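Local coordinates for Lmo2125 protein (Listeria monocytogenes serovar 1/2a, PDB 5TU0) that binds maltose outside the cell membrane as a solute-binding lipoprotein, probably delivering the sugar to a membrane transporter for uptake, at residues 146-160 with 223-237. The protein carries 2 engineered substitutions. Sequence-based numbering, arbitrary orientation.
Sequences FTSEKGKNTGFLAKW and FIQDQFVKGKAAAIL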
loop_
_atom_site.group_PDB
_atom_site.type_symbol
_atom_site.label_atom_id
_atom_site.label_comp_id
_atom_site.label_asym_id
_atom_site.label_seq_id
_atom_site.Cartn_x
_atom_site.Cartn_y
_atom_site.Cartn_z
ATOM N N PHE A 146 9.752 -24.807 -14.919
ATOM C CA PHE A 146 11.045 -24.270 -14.506
ATOM C C PHE A 146 11.939 -25.495 -14.541
ATOM O O PHE A 146 12.133 -26.176 -13.542
ATOM C CB PHE A 146 10.921 -23.655 -13.116
ATOM C CG PHE A 146 12.129 -22.893 -12.677
ATOM C CD1 PHE A 146 12.340 -21.598 -13.124
ATOM C CD2 PHE A 146 13.023 -23.443 -11.792
ATOM C CE1 PHE A 146 13.439 -20.868 -12.703
ATOM C CE2 PHE A 146 14.128 -22.729 -11.374
ATOM C CZ PHE A 146 14.338 -21.440 -11.828
ATOM N N THR A 147 12.466 -25.772 -15.729
ATOM C CA THR A 147 13.191 -27.025 -16.010
ATOM C C THR A 147 14.415 -27.389 -15.158
ATOM O O THR A 147 14.743 -28.575 -15.038
ATOM C CB THR A 147 13.546 -27.111 -17.504
ATOM O OG1 THR A 147 14.262 -25.934 -17.887
ATOM C CG2 THR A 147 12.264 -27.205 -18.339
ATOM N N SER A 148 15.086 -26.397 -14.572
ATOM C CA SER A 148 16.248 -26.694 -13.725
ATOM C C SER A 148 15.859 -27.377 -12.399
ATOM O O SER A 148 16.730 -27.877 -11.697
ATOM C CB SER A 148 17.045 -25.425 -13.443
ATOM O OG SER A 148 16.209 -24.455 -12.856
ATOM N N GLU A 149 14.565 -27.364 -12.051
ATOM C CA GLU A 149 14.070 -28.004 -10.826
ATOM C C GLU A 149 12.843 -28.825 -11.190
ATOM O O GLU A 149 11.807 -28.269 -11.596
ATOM C CB GLU A 149 13.723 -26.958 -9.752
ATOM C CG GLU A 149 14.917 -26.108 -9.344
ATOM C CD GLU A 149 14.590 -25.024 -8.313
ATOM O OE1 GLU A 149 13.546 -25.115 -7.618
ATOM O OE2 GLU A 149 15.407 -24.075 -8.197
ATOM N N LYS A 150 12.959 -30.139 -11.015
ATOM C CA LYS A 150 11.914 -31.081 -11.427
ATOM C C LYS A 150 10.539 -30.810 -10.860
ATOM O O LYS A 150 10.361 -30.793 -9.656
ATOM C CB LYS A 150 12.304 -32.521 -11.077
ATOM C CG LYS A 150 11.239 -33.543 -11.464
ATOM C CD LYS A 150 11.772 -34.972 -11.453
ATOM C CE LYS A 150 10.673 -35.936 -11.862
ATOM N NZ LYS A 150 11.150 -37.342 -11.934
ATOM N N GLY A 151 9.575 -30.630 -11.756
ATOM C CA GLY A 151 8.186 -30.412 -11.398
ATOM C C GLY A 151 7.839 -29.032 -10.865
ATOM O O GLY A 151 6.768 -28.858 -10.333
ATOM N N LYS A 152 8.721 -28.053 -11.026
ATOM C CA LYS A 152 8.441 -26.698 -10.527
ATOM C C LYS A 152 7.959 -25.847 -11.694
ATOM O O LYS A 152 8.256 -26.145 -12.875
ATOM C CB LYS A 152 9.666 -26.099 -9.827
ATOM C CG LYS A 152 10.272 -27.013 -8.757
ATOM C CD LYS A 152 9.243 -27.464 -7.730
ATOM C CE LYS A 152 9.865 -28.343 -6.671
ATOM N NZ LYS A 152 8.879 -28.667 -5.614
ATOM N N ASN A 153 7.205 -24.802 -11.361
ATOM C CA ASN A 153 6.519 -24.006 -12.364
ATOM C C ASN A 153 6.423 -22.550 -11.923
ATOM O O ASN A 153 6.292 -22.268 -10.745
ATOM C CB ASN A 153 5.130 -24.655 -12.572
ATOM C CG ASN A 153 4.327 -24.022 -13.705
ATOM O OD1 ASN A 153 3.763 -22.943 -13.544
ATOM N ND2 ASN A 153 4.219 -24.738 -14.834
ATOM N N THR A 154 6.507 -21.636 -12.894
ATOM C CA THR A 154 6.453 -20.200 -12.638
ATOM C C THR A 154 5.221 -19.550 -13.253
ATOM O O THR A 154 5.221 -18.331 -13.471
ATOM C CB THR A 154 7.730 -19.489 -13.178
ATOM O OG1 THR A 154 7.888 -19.755 -14.590
ATOM C CG2 THR A 154 8.969 -19.965 -12.426
ATOM N N GLY A 155 4.181 -20.349 -13.527
ATOM C CA GLY A 155 2.932 -19.846 -14.113
ATOM C C GLY A 155 2.410 -18.646 -13.344
ATOM O O GLY A 155 2.092 -17.597 -13.930
ATOM N N PHE A 156 2.341 -18.811 -12.032
ATOM C CA PHE A 156 1.931 -17.749 -11.107
ATOM C C PHE A 156 3.001 -17.615 -10.030
ATOM O O PHE A 156 3.482 -18.631 -9.508
ATOM C CB PHE A 156 0.584 -18.078 -10.457
ATOM C CG PHE A 156 0.283 -17.242 -9.241
ATOM C CD1 PHE A 156 -0.043 -15.911 -9.372
ATOM C CD2 PHE A 156 0.338 -17.790 -7.962
ATOM C CE1 PHE A 156 -0.306 -15.126 -8.249
ATOM C CE2 PHE A 156 0.059 -17.013 -6.838
ATOM C CZ PHE A 156 -0.257 -15.689 -6.985
ATOM N N LEU A 157 3.366 -16.370 -9.693
ATOM C CA LEU A 157 4.332 -16.126 -8.621
ATOM C C LEU A 157 3.841 -15.014 -7.728
ATOM O O LEU A 157 3.236 -14.061 -8.213
ATOM C CB LEU A 157 5.692 -15.707 -9.178
ATOM C CG LEU A 157 6.419 -16.674 -10.118
ATOM C CD1 LEU A 157 7.622 -15.985 -10.750
ATOM C CD2 LEU A 157 6.825 -17.943 -9.386
ATOM N N ALA A 158 4.112 -15.140 -6.436
ATOM C CA ALA A 158 3.813 -14.072 -5.446
ATOM C C ALA A 158 4.894 -14.102 -4.368
ATOM O O ALA A 158 5.290 -15.175 -3.910
ATOM C CB ALA A 158 2.439 -14.258 -4.839
ATOM N N LYS A 159 5.368 -12.923 -3.962
ATOM C CA LYS A 159 6.434 -12.823 -2.964
ATOM C C LYS A 159 5.887 -13.079 -1.554
ATOM O O LYS A 159 5.938 -12.199 -0.658
ATOM C CB LYS A 159 7.091 -11.443 -3.058
ATOM C CG LYS A 159 8.423 -11.326 -2.339
ATOM C CD LYS A 159 8.838 -9.872 -2.154
ATOM C CE LYS A 159 10.124 -9.766 -1.353
ATOM N NZ LYS A 159 10.400 -8.363 -0.935
ATOM N N TRP A 160 5.400 -14.291 -1.330
ATOM C CA TRP A 160 4.776 -14.594 -0.061
ATOM C C TRP A 160 5.687 -14.688 1.177
ATOM O O TRP A 160 5.169 -14.771 2.289
ATOM C CB TRP A 160 3.809 -15.782 -0.160
ATOM C CG TRP A 160 2.506 -15.463 -0.887
ATOM C CD1 TRP A 160 1.895 -14.236 -1.018
ATOM C CD2 TRP A 160 1.587 -16.415 -1.431
ATOM N NE1 TRP A 160 0.697 -14.366 -1.670
ATOM C CE2 TRP A 160 0.481 -15.694 -1.931
ATOM C CE3 TRP A 160 1.610 -17.803 -1.573
ATOM C CZ2 TRP A 160 -0.593 -16.323 -2.568
ATOM C CZ3 TRP A 160 0.555 -18.423 -2.210
ATOM C CH2 TRP A 160 -0.536 -17.685 -2.697
ATOM N N PHE A 223 13.978 -12.211 -8.489
ATOM C CA PHE A 223 13.622 -13.414 -9.223
ATOM C C PHE A 223 12.273 -13.241 -9.904
ATOM O O PHE A 223 12.124 -13.493 -11.089
ATOM C CB PHE A 223 13.565 -14.606 -8.257
ATOM C CG PHE A 223 13.135 -15.888 -8.899
ATOM C CD1 PHE A 223 14.059 -16.702 -9.534
ATOM C CD2 PHE A 223 11.803 -16.294 -8.854
ATOM C CE1 PHE A 223 13.658 -17.894 -10.127
ATOM C CE2 PHE A 223 11.398 -17.485 -9.451
ATOM C CZ PHE A 223 12.329 -18.279 -10.091
ATOM N N ILE A 224 11.285 -12.819 -9.134
ATOM C CA ILE A 224 9.939 -12.632 -9.645
ATOM C C ILE A 224 9.874 -11.607 -10.790
ATOM O O ILE A 224 9.219 -11.871 -11.791
ATOM C CB ILE A 224 8.970 -12.263 -8.503
ATOM C CG1 ILE A 224 8.819 -13.445 -7.540
ATOM C CG2 ILE A 224 7.591 -11.882 -9.038
ATOM C CD1 ILE A 224 8.159 -13.061 -6.230
ATOM N N GLN A 225 10.537 -10.454 -10.643
ATOM C CA GLN A 225 10.514 -9.416 -11.683
ATOM C C GLN A 225 11.219 -9.887 -12.946
ATOM O O GLN A 225 10.788 -9.591 -14.064
ATOM C CB GLN A 225 11.165 -8.113 -11.201
ATOM C CG GLN A 225 10.536 -7.530 -9.945
ATOM C CD GLN A 225 9.038 -7.407 -10.026
ATOM O OE1 GLN A 225 8.318 -7.803 -9.099
ATOM N NE2 GLN A 225 8.550 -6.892 -11.135
ATOM N N ASP A 226 12.318 -10.608 -12.749
ATOM C CA ASP A 226 13.095 -11.142 -13.847
ATOM C C ASP A 226 12.230 -12.121 -14.665
ATOM O O ASP A 226 12.234 -12.062 -15.899
ATOM C CB ASP A 226 14.367 -11.823 -13.313
ATOM C CG ASP A 226 15.298 -12.292 -14.419
ATOM O OD1 ASP A 226 15.805 -11.433 -15.183
ATOM O OD2 ASP A 226 15.561 -13.515 -14.493
ATOM N N GLN A 227 11.486 -13.004 -13.986
ATOM C CA GLN A 227 10.622 -13.984 -14.689
ATOM C C GLN A 227 9.481 -13.310 -15.461
ATOM O O GLN A 227 9.202 -13.654 -16.620
ATOM C CB GLN A 227 10.047 -15.023 -13.719
ATOM C CG GLN A 227 11.099 -15.895 -13.037
ATOM C CD GLN A 227 11.823 -16.827 -13.995
ATOM O OE1 GLN A 227 13.059 -16.824 -14.067
ATOM N NE2 GLN A 227 11.070 -17.621 -14.733
ATOM N N PHE A 228 8.812 -12.355 -14.833
ATOM C CA PHE A 228 7.718 -11.679 -15.513
ATOM C C PHE A 228 8.208 -10.832 -16.708
ATOM O O PHE A 228 7.648 -10.919 -17.809
ATOM C CB PHE A 228 6.924 -10.821 -14.535
ATOM C CG PHE A 228 5.651 -10.294 -15.110
ATOM C CD1 PHE A 228 4.594 -11.144 -15.355
ATOM C CD2 PHE A 228 5.503 -8.940 -15.408
ATOM C CE1 PHE A 228 3.416 -10.671 -15.895
ATOM C CE2 PHE A 228 4.314 -8.455 -15.941
ATOM C CZ PHE A 228 3.268 -9.321 -16.179
ATOM N N VAL A 229 9.261 -10.038 -16.492
ATOM C CA VAL A 229 9.820 -9.155 -17.542
ATOM C C VAL A 229 10.430 -9.938 -18.711
ATOM O O VAL A 229 10.540 -9.409 -19.825
ATOM C CB VAL A 229 10.823 -8.116 -16.956
ATOM C CG1 VAL A 229 11.527 -7.329 -18.044
ATOM C CG2 VAL A 229 10.090 -7.150 -16.037
ATOM N N LYS A 230 10.799 -11.198 -18.480
ATOM C CA LYS A 230 11.348 -12.023 -19.556
ATOM C C LYS A 230 10.328 -12.967 -20.180
ATOM O O LYS A 230 10.695 -13.830 -20.979
ATOM C CB LYS A 230 12.590 -12.782 -19.071
ATOM C CG LYS A 230 13.759 -11.845 -18.850
ATOM C CD LYS A 230 14.985 -12.554 -18.319
ATOM C CE LYS A 230 16.154 -11.587 -18.256
ATOM N NZ LYS A 230 17.338 -12.218 -17.616
ATOM N N GLY A 231 9.050 -12.791 -19.847
ATOM C CA GLY A 231 7.996 -13.627 -20.431
ATOM C C GLY A 231 7.954 -15.079 -19.956
ATOM O O GLY A 231 7.476 -15.944 -20.682
ATOM N N LYS A 232 8.434 -15.339 -18.739
ATOM C CA LYS A 232 8.468 -16.703 -18.173
ATOM C C LYS A 232 7.428 -16.939 -17.064
ATOM O O LYS A 232 7.190 -18.082 -16.675
ATOM C CB LYS A 232 9.870 -16.995 -17.666
ATOM C CG LYS A 232 10.923 -16.905 -18.763
ATOM C CD LYS A 232 12.321 -17.098 -18.217
ATOM C CE LYS A 232 13.332 -17.084 -19.348
ATOM N NZ LYS A 232 14.694 -17.362 -18.828
ATOM N N ALA A 233 6.862 -15.855 -16.521
ATOM C CA ALA A 233 5.777 -15.944 -15.544
ATOM C C ALA A 233 4.552 -15.326 -16.201
ATOM O O ALA A 233 4.632 -14.214 -16.740
ATOM C CB ALA A 233 6.127 -15.203 -14.262
ATOM N N ALA A 234 3.427 -16.034 -16.161
ATOM C CA ALA A 234 2.187 -15.570 -16.802
ATOM C C ALA A 234 1.404 -14.547 -15.983
ATOM O O ALA A 234 0.743 -13.670 -16.558
ATOM C CB ALA A 234 1.295 -16.750 -17.128
ATOM N N ALA A 235 1.487 -14.661 -14.660
ATOM C CA ALA A 235 0.769 -13.775 -13.752
ATOM C C ALA A 235 1.491 -13.662 -12.419
ATOM O O ALA A 235 2.031 -14.653 -11.894
ATOM C CB ALA A 235 -0.650 -14.296 -13.536
ATOM N N ILE A 236 1.506 -12.449 -11.865
ATOM C CA ILE A 236 2.157 -12.233 -10.596
ATOM C C ILE A 236 1.413 -11.205 -9.776
ATOM O O ILE A 236 0.676 -10.362 -10.322
ATOM C CB ILE A 236 3.619 -11.690 -10.748
ATOM C CG1 ILE A 236 3.647 -10.299 -11.410
ATOM C CG2 ILE A 236 4.471 -12.631 -11.570
ATOM C CD1 ILE A 236 5.026 -9.663 -11.433
ATOM N N LEU A 237 1.607 -11.273 -8.469
ATOM C CA LEU A 237 1.052 -10.293 -7.543
ATOM C C LEU A 237 2.037 -9.128 -7.551
ATOM O O LEU A 237 3.236 -9.363 -7.534
ATOM C CB LEU A 237 0.956 -10.925 -6.159
ATOM C CG LEU A 237 0.269 -10.174 -5.033
ATOM C CD1 LEU A 237 -1.158 -9.821 -5.407
ATOM C CD2 LEU A 237 0.309 -11.039 -3.785
HETATM O O HOH W 1 4.983 -10.759 -5.795
#
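A parallel pairing of two short strands, 156-157 and 235-237, packed against helix 217-229, belongs to the mixed sheet of this solute-binding fold; strand 235-238 also pairs, antiparallel, with strand 105-121. L157 sits at the centre and bonds strand 235-237 through both its backbone N and its O: its N donates to A235 O (3.1 Å, 153° at the hydrogen) and its O accepts from L237 N at 3.2 Å. Two residues earlier, G155 O accepts from A235 N and, weakly, from A234 N. Water 1 carries the pairing onward, accepting from K159 N and donating to L237 O.

On the helix side of the sheet, the branched tip of L157 suits a place between helix and strand. With CG anti to the carbonyl carbon (chi1 -60°), its CD1 reaches A233 CB at 3.9 Å, along with CB of Q227, while CB touches I236 CG2 and I224 CG1. I224 extends further, laying CD1 against K159 CB at 3.7 Å; the K159 amine goes elsewhere, to a salt bridge with D162. F156 and A235 occupy the other side, where F156 meets the ring of W205 edge-to-face and A235 touches Y120.

From the same helix, F223 points at F146, which comes from the opposite direction, their planes inclined at 67° and CZ of F223 3.8 Å from CE1 of F146; Q227 CG lies over the rim of one face of the F223 ring. A Schellman motif with G231, whose positive phi favours glycine, ends the helix and turns the chain toward the strand. There the small hydroxyl of buried T154 joins the two backbones: its single proton can serve only one acceptor fully at a time, F144 O or K232 O, and OG1 lies 2.8 Å from K232 O, above that carbonyl's plane.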